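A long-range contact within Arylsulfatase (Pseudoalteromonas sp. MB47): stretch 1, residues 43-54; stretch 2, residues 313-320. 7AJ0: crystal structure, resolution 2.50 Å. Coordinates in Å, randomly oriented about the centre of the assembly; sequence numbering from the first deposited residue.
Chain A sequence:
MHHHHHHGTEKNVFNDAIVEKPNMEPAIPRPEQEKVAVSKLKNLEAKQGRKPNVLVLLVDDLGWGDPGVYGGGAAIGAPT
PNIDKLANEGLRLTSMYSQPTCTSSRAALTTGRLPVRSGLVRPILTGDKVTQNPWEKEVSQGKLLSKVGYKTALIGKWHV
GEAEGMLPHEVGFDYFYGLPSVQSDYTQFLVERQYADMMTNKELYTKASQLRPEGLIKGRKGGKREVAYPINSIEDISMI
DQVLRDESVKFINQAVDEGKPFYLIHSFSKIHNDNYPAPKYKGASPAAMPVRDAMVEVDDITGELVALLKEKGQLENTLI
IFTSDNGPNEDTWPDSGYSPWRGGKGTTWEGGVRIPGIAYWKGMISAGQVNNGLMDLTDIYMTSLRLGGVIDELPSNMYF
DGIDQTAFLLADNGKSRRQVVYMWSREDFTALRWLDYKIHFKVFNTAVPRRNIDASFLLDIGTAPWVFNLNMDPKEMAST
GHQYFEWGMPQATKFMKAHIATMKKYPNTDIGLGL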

ATOM      1  N   ASN A  43     -58.332 -12.423 -10.478  1.00 29.85           N
ATOM      2  CA  ASN A  43     -59.167 -11.420 -11.129  1.00 30.21           C
ATOM      3  C   ASN A  43     -58.608 -11.028 -12.490  1.00 29.89           C
ATOM      4  O   ASN A  43     -59.366 -10.807 -13.442  1.00 30.35           O
ATOM      5  N   LEU A  44     -57.282 -10.938 -12.605  1.00 29.15           N
ATOM      6  CA  LEU A  44     -56.677 -10.536 -13.870  1.00 28.85           C
ATOM      7  C   LEU A  44     -56.956 -11.563 -14.963  1.00 29.21           C
ATOM      8  O   LEU A  44     -57.358 -11.206 -16.076  1.00 29.48           O
ATOM      9  N   GLU A  45     -56.752 -12.848 -14.663  1.00 31.75           N
ATOM     10  CA  GLU A  45     -57.005 -13.876 -15.666  1.00 29.66           C
ATOM     11  C   GLU A  45     -58.482 -13.949 -16.035  1.00 30.52           C
ATOM     12  O   GLU A  45     -58.819 -14.266 -17.181  1.00 30.90           O
ATOM     13  N   ALA A  46     -59.374 -13.665 -15.085  1.00 30.88           N
ATOM     14  CA  ALA A  46     -60.795 -13.626 -15.408  1.00 31.74           C
ATOM     15  C   ALA A  46     -61.104 -12.493 -16.379  1.00 31.84           C
ATOM     16  O   ALA A  46     -61.944 -12.644 -17.274  1.00 32.49           O
ATOM     17  N   LYS A  47     -60.423 -11.355 -16.225  1.00 32.66           N
ATOM     18  CA  LYS A  47     -60.676 -10.213 -17.097  1.00 31.38           C
ATOM     19  C   LYS A  47     -59.904 -10.320 -18.410  1.00 31.10           C
ATOM     20  O   LYS A  47     -60.403  -9.907 -19.461  1.00 31.50           O
ATOM     21  N   GLN A  48     -58.686 -10.870 -18.374  1.00 30.46           N
ATOM     22  CA  GLN A  48     -57.845 -10.927 -19.565  1.00 30.18           C
ATOM     23  C   GLN A  48     -58.062 -12.189 -20.389  1.00 30.62           C
ATOM     24  O   GLN A  48     -57.818 -12.177 -21.600  1.00 30.72           O
ATOM     25  N   GLY A  49     -58.502 -13.274 -19.762  1.00 30.93           N
ATOM     26  CA  GLY A  49     -58.814 -14.490 -20.478  1.00 31.47           C
ATOM     27  C   GLY A  49     -57.655 -15.423 -20.735  1.00 31.09           C
ATOM     28  O   GLY A  49     -57.840 -16.425 -21.435  1.00 31.56           O
ATOM     29  N   ARG A  50     -56.472 -15.135 -20.203  1.00 30.30           N
ATOM     30  CA  ARG A  50     -55.333 -16.031 -20.365  1.00 29.96           C
ATOM     31  C   ARG A  50     -54.231 -15.613 -19.402  1.00 29.16           C
ATOM     32  O   ARG A  50     -54.287 -14.545 -18.786  1.00 31.31           O
ATOM     33  N   LYS A  51     -53.223 -16.479 -19.280  1.00 28.88           N
ATOM     34  CA  LYS A  51     -52.126 -16.236 -18.358  1.00 28.17           C
ATOM     35  C   LYS A  51     -51.354 -14.981 -18.761  1.00 27.62           C
ATOM     36  O   LYS A  51     -51.387 -14.564 -19.921  1.00 27.75           O
ATOM     37  N   PRO A  52     -50.651 -14.365 -17.814  1.00 27.05           N
ATOM     38  CA  PRO A  52     -49.953 -13.112 -18.115  1.00 26.58           C
ATOM     39  C   PRO A  52     -48.679 -13.317 -18.916  1.00 26.26           C
ATOM     40  O   PRO A  52     -48.048 -14.376 -18.880  1.00 26.24           O
ATOM     41  N   ASN A  53     -48.314 -12.271 -19.655  1.00 26.08           N
ATOM     42  CA  ASN A  53     -47.029 -12.219 -20.326  1.00 25.74           C
ATOM     43  C   ASN A  53     -45.952 -11.773 -19.341  1.00 25.14           C
ATOM     44  O   ASN A  53     -46.228 -11.110 -18.337  1.00 27.03           O
ATOM     45  N   VAL A  54     -44.712 -12.139 -19.641  1.00 24.87           N
ATOM     46  CA  VAL A  54     -43.556 -11.660 -18.899  1.00 24.33           C
ATOM     47  C   VAL A  54     -42.558 -11.099 -19.901  1.00 24.17           C
ATOM     48  O   VAL A  54     -42.261 -11.742 -20.913  1.00 24.39           O
ATOM     49  N   GLY A 313     -52.618  -3.092 -26.144  1.00 28.57           N
ATOM     50  CA  GLY A 313     -53.520  -3.358 -25.043  1.00 28.70           C
ATOM     51  C   GLY A 313     -53.099  -4.494 -24.143  1.00 28.29           C
ATOM     52  O   GLY A 313     -53.958  -5.172 -23.571  1.00 36.70           O
ATOM     53  N   GLN A 314     -51.791  -4.715 -23.988  1.00 27.67           N
ATOM     54  CA  GLN A 314     -51.279  -5.830 -23.202  1.00 35.25           C
ATOM     55  C   GLN A 314     -50.492  -5.397 -21.970  1.00 26.71           C
ATOM     56  O   GLN A 314     -49.846  -6.240 -21.338  1.00 26.35           O
ATOM     57  N   LEU A 315     -50.525  -4.113 -21.603  1.00 26.64           N
ATOM     58  CA  LEU A 315     -49.757  -3.678 -20.440  1.00 26.12           C
ATOM     59  C   LEU A 315     -50.346  -4.241 -19.150  1.00 26.15           C
ATOM     60  O   LEU A 315     -49.607  -4.610 -18.231  1.00 27.96           O
ATOM     61  N   GLU A 316     -51.676  -4.314 -19.061  1.00 26.69           N
ATOM     62  CA  GLU A 316     -52.306  -4.811 -17.845  1.00 26.80           C
ATOM     63  C   GLU A 316     -52.031  -6.289 -17.611  1.00 26.67           C
ATOM     64  O   GLU A 316     -52.198  -6.766 -16.484  1.00 26.63           O
ATOM     65  N   ASN A 317     -51.617  -7.021 -18.644  1.00 26.66           N
ATOM     66  CA  ASN A 317     -51.413  -8.461 -18.548  1.00 26.65           C
ATOM     67  C   ASN A 317     -49.951  -8.841 -18.747  1.00 26.11           C
ATOM     68  O   ASN A 317     -49.651  -9.998 -19.061  1.00 26.16           O
ATOM     69  N   THR A 318     -49.034  -7.893 -18.570  1.00 25.65           N
ATOM     70  CA  THR A 318     -47.620  -8.122 -18.824  1.00 25.19           C
ATOM     71  C   THR A 318     -46.809  -7.667 -17.621  1.00 24.70           C
ATOM     72  O   THR A 318     -46.842  -6.488 -17.254  1.00 24.60           O
ATOM     73  N   LEU A 319     -46.093  -8.603 -17.009  1.00 24.44           N
ATOM     74  CA  LEU A 319     -45.101  -8.273 -15.995  1.00 23.98           C
ATOM     75  C   LEU A 319     -43.811  -7.862 -16.694  1.00 30.74           C
ATOM     76  O   LEU A 319     -43.263  -8.629 -17.493  1.00 23.66           O
ATOM     77  N   ILE A 320     -43.338  -6.649 -16.415  1.00 23.42           N
ATOM     78  CA  ILE A 320     -42.093  -6.139 -16.978  1.00 23.14           C
ATOM     79  C   ILE A 320     -41.051  -6.116 -15.869  1.00 22.75           C
ATOM     80  O   ILE A 320     -41.249  -5.469 -14.833  1.00 22.68           O
TER

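Two strands pair in parallel, Asn53 with Thr318 and Val54 with Leu319, and a largely polar cluster of side chains around Asn53, Asn317 and Gln314 extends the contact back to Leu44 and Gln48 in the helix. Backbone hydrogen bonds join Asn53 N to Asn317 O, just before the second strand (2.7 Å), and Leu319 N to Asn53 O (2.8 Å), so Asn53 uses both its backbone polar groups across the gap. On the sheet face of Asn53 and Thr318, Asn53 (chi1 m) spends its amide nitrogen on two hydrogen bonds: ND2 donates to Thr318 OG1 (3.0 Å, nearly linear) and to Gln314 OE1 (3.0 Å). Thr318 (m) passes its hydroxyl proton to its own stretch, OG1 to Gln314 O at a very short 2.5 Å, which leaves OG1 free to accept from Asn53. Gln314 (m, m) starts sideways, but its end swings in to reach Asn53. There it also meets Arg50 (p, t, t), whose NH2 lies 3.2 Å from Gln314 NE2; both are donors, so this is proximity without a hydrogen bond. On the face of Val54 and Leu319 the side-chain contact is apolar: Val54 (t) CG2 lies 4.5 Å from Leu319 (t, p) CB, a loose contact.

Asn317 (t) points toward stretch 1 and has the largest covered area. Its ND2 gives a weak hydrogen bond to Lys51 O (3.3 Å), while its OD1 accepts from water 2 (2.7 Å), which also donates to Arg50 O (2.9 Å). Pro52 CB packs 3.6 Å from Asn317 OD1. From the helix, Leu44 (t, p) points toward the turn, setting CD1 3.4 Å from Glu316 O and CD2 3.6 Å from Asn317 OD1. One turn on, Gln48 (m, m) lays OE1 3.5 Å from Asn317 CB; water 1 bridges Gln48 OE1 and Gly313 O, donating to each at 2.7 Å.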

ATOM      1  CB  ASN A  43     -59.299 -10.185 -10.235  1.00 30.15           C
ATOM      2  CG  ASN A  43     -59.946 -10.498  -8.898  1.00 47.98           C
ATOM      3  OD1 ASN A  43     -60.591 -11.536  -8.734  1.00 50.70           O
ATOM      4  ND2 ASN A  43     -59.782  -9.596  -7.936  1.00 52.60           N
ATOM      5  CB  LEU A  44     -55.174 -10.333 -13.685  1.00 28.04           C
ATOM      6  CG  LEU A  44     -54.380  -9.912 -14.921  1.00 27.70           C
ATOM      7  CD1 LEU A  44     -54.860  -8.570 -15.448  1.00 27.87           C
ATOM      8  CD2 LEU A  44     -52.890  -9.861 -14.601  1.00 26.97           C
ATOM      9  CB  GLU A  45     -56.512 -15.237 -15.171  1.00 29.62           C
ATOM     10  CG  GLU A  45     -56.713 -16.365 -16.175  1.00 31.17           C
ATOM     11  CD  GLU A  45     -55.817 -17.563 -15.910  1.00 58.39           C
ATOM     12  OE1 GLU A  45     -55.030 -17.525 -14.939  1.00 39.83           O
ATOM     13  OE2 GLU A  45     -55.896 -18.545 -16.680  1.00 59.07           O
ATOM     14  CB  ALA A  46     -61.621 -13.478 -14.130  1.00 32.11           C
ATOM     15  CB  LYS A  47     -60.320  -8.915 -16.376  1.00 30.97           C
ATOM     16  CG  LYS A  47     -61.267  -8.570 -15.241  1.00 31.42           C
ATOM     17  CD  LYS A  47     -60.977  -7.199 -14.653  1.00 31.13           C
ATOM     18  CE  LYS A  47     -59.722  -7.205 -13.795  1.00 49.78           C
ATOM     19  NZ  LYS A  47     -59.493  -5.882 -13.147  1.00 55.17           N
ATOM     20  CB  GLN A  48     -56.368 -10.828 -19.171  1.00 29.32           C
ATOM     21  CG  GLN A  48     -55.984  -9.498 -18.541  1.00 28.88           C
ATOM     22  CD  GLN A  48     -56.069  -8.346 -19.520  1.00 28.98           C
ATOM     23  OE1 GLN A  48     -55.555  -8.425 -20.634  1.00 38.32           O
ATOM     24  NE2 GLN A  48     -56.729  -7.268 -19.111  1.00 30.22           N
ATOM     25  CB  ARG A  50     -54.825 -16.044 -21.811  1.00 30.02           C
ATOM     26  CG  ARG A  50     -54.294 -14.711 -22.333  1.00 33.82           C
ATOM     27  CD  ARG A  50     -53.722 -14.895 -23.735  1.00 29.68           C
ATOM     28  NE  ARG A  50     -53.079 -13.697 -24.265  1.00 29.27           N
ATOM     29  CZ  ARG A  50     -53.645 -12.852 -25.125  1.00 29.59           C
ATOM     30  NH1 ARG A  50     -54.883 -13.054 -25.562  1.00 30.32           N
ATOM     31  NH2 ARG A  50     -52.964 -11.797 -25.549  1.00 29.21           N
ATOM     32  CB  LYS A  51     -51.190 -17.441 -18.324  1.00 28.08           C
ATOM     33  CG  LYS A  51     -51.790 -18.676 -17.673  1.00 28.57           C
ATOM     34  CD  LYS A  51     -50.897 -19.891 -17.877  1.00 41.44           C
ATOM     35  CE  LYS A  51     -51.500 -21.143 -17.260  1.00 47.70           C
ATOM     36  NZ  LYS A  51     -50.757 -22.371 -17.667  1.00 56.54           N
ATOM     37  CB  PRO A  52     -49.634 -12.544 -16.724  1.00 26.16           C
ATOM     38  CG  PRO A  52     -49.538 -13.749 -15.849  1.00 26.23           C
ATOM     39  CD  PRO A  52     -50.552 -14.729 -16.386  1.00 26.89           C
ATOM     40  CB  ASN A  53     -47.055 -11.246 -21.505  1.00 25.84           C
ATOM     41  CG  ASN A  53     -48.314 -11.361 -22.336  1.00 26.47           C
ATOM     42  OD1 ASN A  53     -48.659 -12.437 -22.824  1.00 26.89           O
ATOM     43  ND2 ASN A  53     -49.008 -10.242 -22.505  1.00 26.61           N
ATOM     44  CB  VAL A  54     -42.902 -12.767 -18.051  1.00 24.20           C
ATOM     45  CG1 VAL A  54     -41.687 -12.212 -17.319  1.00 23.69           C
ATOM     46  CG2 VAL A  54     -43.903 -13.349 -17.066  1.00 24.42           C
ATOM     47  CB  GLN A 314     -50.393  -6.727 -24.077  1.00 27.18           C
ATOM     48  CG  GLN A 314     -51.149  -7.511 -25.130  1.00 27.81           C
ATOM     49  CD  GLN A 314     -52.041  -8.579 -24.529  1.00 37.47           C
ATOM     50  OE1 GLN A 314     -51.614  -9.357 -23.674  1.00 32.66           O
ATOM     51  NE2 GLN A 314     -53.292  -8.621 -24.974  1.00 45.86           N
ATOM     52  CB  LEU A 315     -49.698  -2.156 -20.369  1.00 26.14           C
ATOM     53  CG  LEU A 315     -48.439  -1.469 -20.897  1.00 25.78           C
ATOM     54  CD1 LEU A 315     -48.487   0.021 -20.564  1.00 25.86           C
ATOM     55  CD2 LEU A 315     -47.164  -2.091 -20.346  1.00 25.19           C
ATOM     56  CB  GLU A 316     -53.818  -4.575 -17.897  1.00 27.61           C
ATOM     57  CG  GLU A 316     -54.234  -3.127 -17.679  1.00 32.40           C
ATOM     58  CD  GLU A 316     -54.048  -2.261 -18.913  1.00 42.62           C
ATOM     59  OE1 GLU A 316     -53.939  -2.817 -20.029  1.00 48.93           O
ATOM     60  OE2 GLU A 316     -54.017  -1.020 -18.765  1.00 39.86           O
ATOM     61  CB  ASN A 317     -52.293  -9.182 -19.571  1.00 27.25           C
ATOM     62  CG  ASN A 317     -52.530 -10.633 -19.216  1.00 27.46           C
ATOM     63  OD1 ASN A 317     -52.651 -10.989 -18.042  1.00 27.38           O
ATOM     64  ND2 ASN A 317     -52.599 -11.485 -20.232  1.00 27.78           N
ATOM     65  CB  THR A 318     -47.156  -7.381 -20.084  1.00 25.18           C
ATOM     66  OG1 THR A 318     -47.942  -7.798 -21.206  1.00 25.70           O
ATOM     67  CG2 THR A 318     -45.688  -7.669 -20.358  1.00 33.47           C
ATOM     68  CB  LEU A 319     -44.871  -9.468 -15.077  1.00 23.92           C
ATOM     69  CG  LEU A 319     -43.693  -9.400 -14.107  1.00 23.47           C
ATOM     70  CD1 LEU A 319     -43.828  -8.213 -13.165  1.00 25.03           C
ATOM     71  CD2 LEU A 319     -43.586 -10.710 -13.334  1.00 23.52           C
ATOM     72  CB  ILE A 320     -42.265  -4.744 -17.596  1.00 23.23           C
ATOM     73  CG1 ILE A 320     -43.327  -4.776 -18.694  1.00 23.67           C
ATOM     74  CG2 ILE A 320     -40.936  -4.247 -18.160  1.00 22.99           C
ATOM     75  CD1 ILE A 320     -43.535  -3.441 -19.393  1.00 23.85           C
TER
HETATM   76  O   HOH W   1     -53.828  -6.384 -21.177  1.00 34.41           O
HETATM   77  O   HOH W   2     -53.570 -12.935 -16.437  1.00 33.98           O